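Side-chain contact in putative aminopeptidase (Leishmania major, PDB 5NTH), which probably acts as a manganese-dependent leucyl aminopeptidase of the M17 family, removing amino acids from the N-termini of peptides: residues A[433-438]-A[464-469]. Sequence-based numbering, arbitrary orientation.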
loop_
_atom_site.group_PDB
_atom_site.type_symbol
_atom_site.label_atom_id
_atom_site.label_comp_id
_atom_site.label_asym_id
_atom_site.label_seq_id
_atom_site.Cartn_x
_atom_site.Cartn_y
_atom_site.Cartn_z
ATOM N N GLY A 433 -5.478 -15.591 24.161
ATOM C CA GLY A 433 -4.100 -16.094 24.255
ATOM C C GLY A 433 -3.586 -15.945 25.664
ATOM O O GLY A 433 -3.648 -14.851 26.223
ATOM N N VAL A 434 -3.133 -17.045 26.254
ATOM C CA VAL A 434 -2.649 -17.026 27.611
ATOM C C VAL A 434 -1.144 -17.235 27.588
ATOM O O VAL A 434 -0.631 -18.210 27.030
ATOM C CB VAL A 434 -3.312 -18.097 28.473
ATOM C CG1 VAL A 434 -2.742 -18.056 29.889
ATOM C CG2 VAL A 434 -4.815 -17.892 28.509
ATOM N N TYR A 435 -0.455 -16.287 28.201
ATOM C CA TYR A 435 0.990 -16.267 28.293
ATOM C C TYR A 435 1.274 -16.368 29.763
ATOM O O TYR A 435 1.033 -15.423 30.513
ATOM C CB TYR A 435 1.557 -14.972 27.743
ATOM C CG TYR A 435 3.042 -14.765 28.008
ATOM C CD1 TYR A 435 4.018 -15.321 27.171
ATOM C CD2 TYR A 435 3.458 -13.974 29.063
ATOM C CE1 TYR A 435 5.348 -15.100 27.395
ATOM C CE2 TYR A 435 4.794 -13.747 29.302
ATOM C CZ TYR A 435 5.738 -14.309 28.473
ATOM O OH TYR A 435 7.062 -14.059 28.758
ATOM N N ALA A 436 1.788 -17.516 30.170
ATOM C CA ALA A 436 1.769 -17.884 31.568
ATOM C C ALA A 436 3.106 -18.389 32.021
ATOM O O ALA A 436 3.625 -19.321 31.421
ATOM C CB ALA A 436 0.723 -18.962 31.769
ATOM N N SER A 437 3.610 -17.822 33.116
ATOM C CA SER A 437 4.924 -18.210 33.693
ATOM C C SER A 437 4.933 -19.479 34.536
ATOM O O SER A 437 5.937 -19.777 35.130
ATOM C CB SER A 437 5.430 -17.101 34.612
ATOM O OG SER A 437 4.542 -16.998 35.716
ATOM N N ASP A 438 3.820 -20.196 34.639
ATOM C CA ASP A 438 3.742 -21.394 35.459
ATOM C C ASP A 438 2.790 -22.351 34.749
ATOM O O ASP A 438 1.623 -22.019 34.552
ATOM C CB ASP A 438 3.228 -20.982 36.828
ATOM C CG ASP A 438 3.173 -22.127 37.827
ATOM O OD1 ASP A 438 2.198 -22.941 37.791
ATOM O OD2 ASP A 438 4.079 -22.166 38.692
ATOM N N GLU A 464 13.625 -16.114 27.078
ATOM C CA GLU A 464 14.963 -16.043 26.466
ATOM C C GLU A 464 14.903 -15.661 24.992
ATOM O O GLU A 464 15.748 -14.915 24.522
ATOM C CB GLU A 464 15.793 -17.308 26.639
ATOM C CG GLU A 464 15.275 -18.589 25.974
ATOM C CD GLU A 464 14.540 -19.492 26.941
ATOM O OE1 GLU A 464 13.881 -18.957 27.855
ATOM O OE2 GLU A 464 14.630 -20.729 26.801
ATOM N N TYR A 465 13.895 -16.139 24.286
ATOM C CA TYR A 465 13.712 -15.788 22.886
ATOM C C TYR A 465 13.088 -14.416 22.729
ATOM O O TYR A 465 13.482 -13.685 21.812
ATOM C CB TYR A 465 12.916 -16.890 22.170
ATOM C CG TYR A 465 13.739 -18.131 21.810
ATOM C CD1 TYR A 465 15.102 -18.286 22.187
ATOM C CD2 TYR A 465 13.161 -19.154 21.090
ATOM C CE1 TYR A 465 15.840 -19.419 21.811
ATOM C CE2 TYR A 465 13.882 -20.301 20.742
ATOM C CZ TYR A 465 15.223 -20.434 21.088
ATOM O OH TYR A 465 15.865 -21.584 20.691
ATOM N N HIS A 466 12.176 -14.034 23.633
ATOM C CA HIS A 466 11.565 -12.681 23.583
ATOM C C HIS A 466 12.577 -11.600 23.961
ATOM O O HIS A 466 12.597 -10.535 23.352
ATOM C CB HIS A 466 10.298 -12.526 24.452
ATOM C CG HIS A 466 9.363 -13.687 24.369
ATOM N ND1 HIS A 466 9.066 -14.318 23.179
ATOM C CD2 HIS A 466 8.696 -14.367 25.326
ATOM C CE1 HIS A 466 8.261 -15.335 23.409
ATOM N NE2 HIS A 466 8.025 -15.390 24.703
ATOM N N GLU A 467 13.422 -11.871 24.948
ATOM C CA GLU A 467 14.413 -10.911 25.382
ATOM C C GLU A 467 15.213 -10.427 24.207
ATOM O O GLU A 467 15.536 -9.241 24.134
ATOM C CB GLU A 467 15.353 -11.517 26.416
ATOM C CG GLU A 467 16.393 -10.517 26.906
ATOM C CD GLU A 467 17.245 -11.037 28.059
ATOM O OE1 GLU A 467 17.709 -12.210 27.996
ATOM O OE2 GLU A 467 17.473 -10.258 29.030
ATOM N N GLU A 468 15.520 -11.344 23.292
ATOM C CA GLU A 468 16.443 -11.044 22.210
ATOM C C GLU A 468 15.824 -10.359 21.004
ATOM O O GLU A 468 16.539 -10.062 20.077
ATOM C CB GLU A 468 17.264 -12.286 21.776
ATOM C CG GLU A 468 16.563 -13.319 20.875
ATOM C CD GLU A 468 17.512 -14.411 20.328
ATOM O OE1 GLU A 468 18.477 -14.027 19.616
ATOM O OE2 GLU A 468 17.290 -15.639 20.588
ATOM N N VAL A 469 14.526 -10.100 20.997
ATOM C CA VAL A 469 13.937 -9.249 19.958
ATOM C C VAL A 469 13.504 -7.861 20.465
ATOM O O VAL A 469 13.014 -7.059 19.698
ATOM C CB VAL A 469 12.794 -9.952 19.186
ATOM C CG1 VAL A 469 13.307 -11.217 18.516
ATOM C CG2 VAL A 469 11.579 -10.256 20.058
#
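Near one edge of the large mixed beta sheet of the M17 catalytic domain, Tyr435 of strand 432-436 reaches out to meet His466, which stands on the short helix 463-467. The two side chains approach from opposite directions and span a gap of 12.1 Å between Tyr435 CA and His466 CA. Tyr435 CG lies anti to the backbone N (chi1 170°), which sends the phenol away from the strand with its hydroxyl end leading. It meets the NE2-CD2 side of the imidazole: Tyr435 CE1 is 3.8 Å from His466 NE2, and Tyr435 OH is likewise 3.8 Å from His466 CD2. His466 NE2 sits near the plane of the phenol ring, at its edge, whereas Tyr435 CE1 approaches the imidazole obliquely. With centroids of the Tyr435 and His466 rings 5.9 Å apart and planes at 54°, the pair is neither a parallel stack nor a T-shaped one; it is a van der Waals contact of modest size, burying 67 Å² in all.

The polar end of the phenol is held outside this pair: Tyr435 OH hydrogen-bonds Glu497 OE1 on helix 488-497. Tyr461 meets the Tyr435 ring at an inclined angle, and Ser490 of helix 488-497 touches both Tyr435 and His466, both of them buried. Helix 463-467 also faces a second subunit: Tyr465 OH hydrogen-bonds Asp118 OD2 of the second subunit, and Glu468 OE2, just past the helix, forms a salt bridge with Lys430 NZ of that subunit.

Actinonin lies about 14 Å from the His466 side chain, and the contact is apart from the two-manganese site. The arrangement is an oblique aromatic pair joining a strand of the central sheet to a short helix at a subunit interface within the alpha/beta catalytic domain of a hexameric M17 aminopeptidase.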